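Local coordinates for protein nicotinate phosphoribosyltransferase (Vibrio cholerae, PDB 4HL7) that probably catalyses the ATP-dependent joining of nicotinate and phosphoribosyl diphosphate to give nicotinate ribonucleotide, a step toward NAD, at residues A[133-136]-A[137-141]; A[204-207]-A[208-212]; A[347-350]-A[351-355]. All coordinates share one frame; numbering follows the deposited sequence.

Interaction 1 of 3, residues A[133-136]-A[137-141]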
# COMPACT_ATOMS: atom_id res chain seq x y z
N THR A 133 -7.11 3.33 -2.09
CA THR A 133 -6.68 4.11 -0.91
C THR A 133 -7.71 5.16 -0.57
O THR A 133 -7.73 5.63 0.55
CB THR A 133 -5.25 4.73 -0.95
OG1 THR A 133 -5.17 5.85 -1.83
CG2 THR A 133 -4.20 3.63 -1.29
N LEU A 134 -8.48 5.63 -1.57
CA LEU A 134 -9.53 6.62 -1.30
C LEU A 134 -10.61 5.97 -0.43
O LEU A 134 -11.10 6.57 0.53
CB LEU A 134 -10.17 7.15 -2.60
CG LEU A 134 -9.19 7.78 -3.57
CD1 LEU A 134 -9.86 8.09 -4.93
CD2 LEU A 134 -8.51 9.00 -2.95
N VAL A 135 -11.01 4.76 -0.81
CA VAL A 135 -12.04 4.05 -0.05
C VAL A 135 -11.50 3.72 1.33
O VAL A 135 -12.17 3.92 2.32
CB VAL A 135 -12.57 2.78 -0.80
CG1 VAL A 135 -13.54 1.98 0.11
CG2 VAL A 135 -13.27 3.16 -2.12
N MSE A 136 -10.25 3.25 1.43
CA MSE A 136 -9.70 2.89 2.79
C MSE A 136 -9.64 4.10 3.66
O MSE A 136 -10.05 4.02 4.80
CB MSE A 136 -8.33 2.19 2.63
CG MSE A 136 -8.61 0.86 2.01
SE MSE A 136 -6.85 0.02 1.62
CE MSE A 136 -6.33 -0.36 3.49
N ALA A 137 -9.24 5.27 3.09
CA ALA A 137 -9.11 6.54 3.86
C ALA A 137 -10.44 7.06 4.34
O ALA A 137 -10.56 7.63 5.45
CB ALA A 137 -8.37 7.61 3.07
N ILE A 138 -11.44 6.85 3.48
CA ILE A 138 -12.79 7.25 3.79
C ILE A 138 -13.32 6.37 4.93
O ILE A 138 -13.85 6.88 5.88
CB ILE A 138 -13.70 7.08 2.53
CG1 ILE A 138 -13.50 8.30 1.58
CG2 ILE A 138 -15.18 6.95 2.95
CD1 ILE A 138 -14.00 8.01 0.15
N VAL A 139 -13.22 5.05 4.80
CA VAL A 139 -13.75 4.17 5.86
C VAL A 139 -13.04 4.44 7.20
O VAL A 139 -13.69 4.58 8.21
CB VAL A 139 -13.65 2.67 5.53
CG1 VAL A 139 -14.17 1.80 6.69
CG2 VAL A 139 -14.47 2.35 4.27
N SER A 140 -11.71 4.56 7.16
CA SER A 140 -10.95 4.98 8.35
C SER A 140 -11.44 6.24 8.99
O SER A 140 -11.77 6.24 10.20
CB SER A 140 -9.43 5.05 8.06
OG SER A 140 -8.74 5.20 9.31
N GLU A 141 -11.52 7.32 8.21
CA GLU A 141 -11.89 8.62 8.75
C GLU A 141 -13.37 8.75 9.19
O GLU A 141 -13.66 9.50 10.15
CB GLU A 141 -11.51 9.77 7.80
CG GLU A 141 -11.84 11.11 8.45
CD GLU A 141 -11.16 12.30 7.85
OE1 GLU A 141 -11.60 13.42 8.18
OE2 GLU A 141 -10.22 12.13 7.04
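Val-135 O takes the amide of Val-139 in a nearly straight bond, 2.9 Å from O to N with 173° at the hydrogen, and the same oxygen has the CG2 methyl of Val-139 lying 3.4 Å from it. With CG1 anti to the backbone N (chi1 178°), Val-139 turns CG2 back over the preceding turn, where it also comes within 4.3 Å of Val-135 CG1. This is the i to i+4 pattern of an alpha helix, here in the first half of helix 131-147. One residue on, Ser-140 N bonds Met-136 O equally tightly (2.9 Å). Before Val-139 the bonds are more bent: Ile-138 N to Leu-134 O, and Ala-137 N to Thr-133 O, where the donor stands well above the carbonyl plane. Ile-138 lays its branch along Leu-134 O, with CG1 3.1 Å and CD1 3.3 Å from that oxygen. Beyond the helix, Val-135 and Val-139 press on Ile-62 and Ile-58 of helix 52-64, while the selenomethionine Met-136 reaches Ile-373 and Ile-375. With its peptide groups paired along its own axis, the helix can bury this largely apolar surface between helix 52-64 and an antiparallel sheet to which strand 372-380, from late in the chain, also belongs.

Interaction 2 of 3, residues A[204-207]-A[208-212]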
# COMPACT_ATOMS: atom_id res chain seq x y z
N GLN A 204 9.39 19.32 9.72
CA GLN A 204 10.01 20.27 10.63
C GLN A 204 11.08 19.65 11.55
O GLN A 204 12.11 20.27 11.80
CB GLN A 204 8.94 21.01 11.40
CG GLN A 204 9.49 21.79 12.59
CD GLN A 204 8.43 21.99 13.64
OE1 GLN A 204 7.46 22.73 13.43
NE2 GLN A 204 8.58 21.30 14.79
N GLU A 205 10.87 18.42 12.01
CA GLU A 205 11.69 17.83 13.05
C GLU A 205 12.84 16.98 12.52
O GLU A 205 13.94 17.00 13.11
CB GLU A 205 10.83 16.97 14.02
CG GLU A 205 9.86 17.78 14.81
CD GLU A 205 10.58 18.70 15.78
OE1 GLU A 205 11.51 18.23 16.51
OE2 GLU A 205 10.22 19.88 15.83
N ILE A 206 12.60 16.21 11.45
CA ILE A 206 13.62 15.23 10.98
C ILE A 206 13.76 15.27 9.45
O ILE A 206 13.86 14.24 8.78
CB ILE A 206 13.35 13.76 11.46
CG1 ILE A 206 11.99 13.27 10.99
CG2 ILE A 206 13.43 13.65 12.99
CD1 ILE A 206 11.91 11.75 11.01
N PRO A 207 13.82 16.49 8.89
CA PRO A 207 13.88 16.61 7.41
C PRO A 207 15.02 15.79 6.79
O PRO A 207 14.90 15.29 5.64
CB PRO A 207 14.13 18.10 7.19
CG PRO A 207 14.71 18.59 8.47
CD PRO A 207 13.96 17.80 9.54
N GLN A 208 16.11 15.66 7.52
CA GLN A 208 17.30 15.00 7.00
C GLN A 208 17.10 13.51 6.86
O GLN A 208 17.88 12.84 6.20
CB GLN A 208 18.50 15.25 7.94
CG GLN A 208 18.37 14.55 9.30
CD GLN A 208 17.70 15.39 10.38
OE1 GLN A 208 16.87 16.25 10.10
NE2 GLN A 208 18.03 15.11 11.63
N TRP A 209 16.07 12.97 7.53
CA TRP A 209 15.77 11.56 7.45
C TRP A 209 14.53 11.19 6.68
O TRP A 209 14.25 10.03 6.55
CB TRP A 209 15.67 10.95 8.82
CG TRP A 209 16.94 11.10 9.60
CD1 TRP A 209 18.25 11.01 9.11
CD2 TRP A 209 17.07 11.32 11.03
NE1 TRP A 209 19.15 11.19 10.14
CE2 TRP A 209 18.49 11.36 11.31
CE3 TRP A 209 16.17 11.47 12.07
CZ2 TRP A 209 18.98 11.60 12.59
CZ3 TRP A 209 16.67 11.68 13.37
CH2 TRP A 209 18.04 11.74 13.61
N VAL A 210 13.83 12.16 6.10
CA VAL A 210 12.61 11.85 5.37
C VAL A 210 12.95 11.65 3.88
O VAL A 210 13.35 12.61 3.22
CB VAL A 210 11.55 12.98 5.59
CG1 VAL A 210 10.36 12.81 4.63
CG2 VAL A 210 11.10 13.03 7.06
N LEU A 211 12.87 10.42 3.37
CA LEU A 211 13.12 10.17 1.94
C LEU A 211 11.99 10.77 1.10
O LEU A 211 12.24 11.41 0.06
CB LEU A 211 13.31 8.67 1.68
CG LEU A 211 13.47 8.25 0.22
CD1 LEU A 211 14.79 8.88 -0.27
CD2 LEU A 211 13.40 6.73 0.14
N GLY A 212 10.77 10.65 1.61
CA GLY A 212 9.60 11.25 0.93
C GLY A 212 8.30 10.67 1.49
O GLY A 212 8.26 10.15 2.61
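Ile-206 packs against Trp-209 where the chain turns out of helix 192-205 and into strand 210-213, the second half of a beta-alpha-beta unit in the barrel-like parallel sheet domain. Ile-206 CG2 sits 3.6 Å from Trp-209 CE3, the two side chains crossing at about a right angle; the other branch, CG1, reaches Val-210 CG2 at 4.0 Å. Two overlapping type I turns hold these groups together. In the first, with Pro-207 and Gln-208 at its corners, Trp-209 N gives its hydrogen to Ile-206 O (2.8 Å), coming from above the carbonyl plane rather than along a lone pair. In the second, Val-210 N makes a weak bond of 3.3 Å to Pro-207 O. Ile-206 CG1 lies between the backbone N and the carbonyl carbon (chi1 59°), a crowded position that sends CG1 toward the valine and leaves CG2 for the indole. In the next shell Leu-164 of helix 155-174 and Leu-181 of the neighbouring strand touch Ile-206, Lys-168 and Ile-171 touch the indole, and backbone bonding of Trp-209 with Leu-181 begins the pairing of the two strands. Over the ring itself folds Gln-208: its chain bends at chi2 (-90°), bringing OE1 within 3.3 Å of Pro-207 CD and setting NE2 over the centre of one face of the Trp-209 ring, 3.6 Å above its plane.

Interaction 3 of 3, residues A[347-350]-A[351-355]. With SO4 (sulfate ion), chain C.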
# COMPACT_ATOMS: atom_id res chain seq x y z
N PHE A 347 12.53 2.95 5.49
CA PHE A 347 11.39 2.30 6.20
C PHE A 347 10.07 2.91 5.78
O PHE A 347 9.88 4.08 5.98
CB PHE A 347 11.62 2.48 7.71
CG PHE A 347 12.92 1.83 8.13
CD1 PHE A 347 14.10 2.59 8.25
CD2 PHE A 347 13.00 0.44 8.24
CE1 PHE A 347 15.34 1.95 8.53
CE2 PHE A 347 14.24 -0.18 8.53
CZ PHE A 347 15.38 0.59 8.66
N GLY A 348 9.22 2.12 5.13
CA GLY A 348 7.92 2.59 4.70
C GLY A 348 6.95 2.36 5.83
O GLY A 348 6.53 1.21 6.05
N ILE A 349 6.58 3.42 6.54
CA ILE A 349 5.73 3.30 7.74
C ILE A 349 4.34 3.96 7.56
O ILE A 349 4.23 5.07 7.02
CB ILE A 349 6.43 3.87 8.94
CG1 ILE A 349 7.85 3.23 9.03
CG2 ILE A 349 5.59 3.62 10.19
CD1 ILE A 349 8.63 3.57 10.33
N GLY A 350 3.31 3.23 7.95
CA GLY A 350 1.93 3.67 7.73
C GLY A 350 1.29 4.02 9.07
O GLY A 350 1.50 5.09 9.61
N THR A 351 0.56 3.04 9.61
CA THR A 351 -0.22 3.16 10.81
C THR A 351 0.52 3.81 11.98
O THR A 351 -0.02 4.67 12.65
CB THR A 351 -0.70 1.72 11.21
OG1 THR A 351 -1.40 1.14 10.07
CG2 THR A 351 -1.62 1.76 12.31
N PHE A 352 1.77 3.39 12.20
CA PHE A 352 2.55 3.88 13.35
C PHE A 352 2.72 5.38 13.26
O PHE A 352 2.81 6.06 14.29
CB PHE A 352 3.89 3.19 13.38
CG PHE A 352 4.86 3.72 14.39
CD1 PHE A 352 5.82 4.65 14.03
CD2 PHE A 352 4.86 3.24 15.72
CE1 PHE A 352 6.75 5.11 14.94
CE2 PHE A 352 5.80 3.71 16.64
CZ PHE A 352 6.76 4.64 16.23
N LEU A 353 2.72 5.92 12.04
CA LEU A 353 2.81 7.38 11.86
C LEU A 353 1.45 8.10 11.94
O LEU A 353 1.34 9.08 12.70
CB LEU A 353 3.53 7.79 10.54
CG LEU A 353 5.04 7.45 10.46
CD1 LEU A 353 5.58 7.79 9.07
CD2 LEU A 353 5.81 8.19 11.57
N THR A 354 0.47 7.65 11.13
CA THR A 354 -0.78 8.43 10.88
C THR A 354 -2.00 7.95 11.63
O THR A 354 -3.11 8.53 11.49
CB THR A 354 -1.11 8.47 9.37
OG1 THR A 354 -1.36 7.14 8.90
CG2 THR A 354 0.02 9.12 8.57
N ASN A 355 -1.84 6.91 12.46
CA ASN A 355 -2.98 6.43 13.23
C ASN A 355 -2.55 5.76 14.53
O ASN A 355 -2.84 4.59 14.76
CB ASN A 355 -3.78 5.45 12.37
CG ASN A 355 -5.24 5.37 12.80
OD1 ASN A 355 -5.61 5.77 13.89
ND2 ASN A 355 -6.08 4.84 11.94
S SO4 C . 1.85 -0.19 8.13
O1 SO4 C . 3.07 0.56 8.61
O2 SO4 C . 0.68 0.70 7.75
O3 SO4 C . 2.27 -1.13 7.08
O4 SO4 C . 1.19 -0.95 9.24
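Gly-350 and Thr-351, at the junction of strand 344-349 and the single helical turn 351-354, share a sulfate that probably came from the crystallisation liquor. Gly-350 N gives its hydrogen to O1 of the sulfate (2.8 Å). Sulfate O2 is held twice, by Thr-351 N at 3.0 Å and by Thr-351 OG1 at 3.1 Å; chi1 of -55° places that hydroxyl beside its own backbone N, on the side where the amide already meets O2.

Backbone bonding then closes the turn. Gly-350 is the N-cap residue, and its carbonyl oxygen accepts from Leu-353 N (2.8 Å) and from Thr-354 N (3.2 Å). The two amides approach from opposite faces of the carbonyl plane, the nearer one clearly above it and the farther one only tilted. Thr-354 OG1 has its own hydrogen bond, to Gly-185 O.

The apolar contacts centre on one methyl. Ile-349 CG2, anti to the backbone N, touches Phe-352 CB at 3.6 Å and Leu-353 CG at 3.9 Å. Ile-349 and Phe-352 run alongside each other, whereas Leu-353 crosses Ile-349 almost at right angles and brings CD1 near Ile-349 O. Lys-163 adds a cation-pi contact to the Phe-352 ring and, through NZ, a hydrogen bond to Phe-352 O, and Phe-329 meets the ring edge-to-face.

An anion gripped by amides at the start of a helix, after a strand of a parallel barrel-like sheet, is consistent with a phosphate-binding site; the N-H groups of Gly-350 and Thr-351 probably do most of the work, so short a helix adding little.

How the interactions relate
From the N terminus the three follow in series, none nesting in or crossing another, and each closes only a local turn. Interaction 1 lies within a helix packed on the antiparallel sheet. Interaction 2 brings the chain from helix 192-205 into 210-213, an outermost strand of the parallel sheet. Interaction 3 leaves strand 344-349 of that same sheet; strand 181-183 lies between strands 210-213 and 344-349, and the centres of interactions 2 and 3 are about 14 Å apart. The first and third meet through Ser-140 OG and Asn-355 ND2, 3.8 Å apart in simple packing; both side chains bond to backbone oxygens of one loop, at Arg-189 and Arg-188, which ties the N-terminal domain to the barrel-like part.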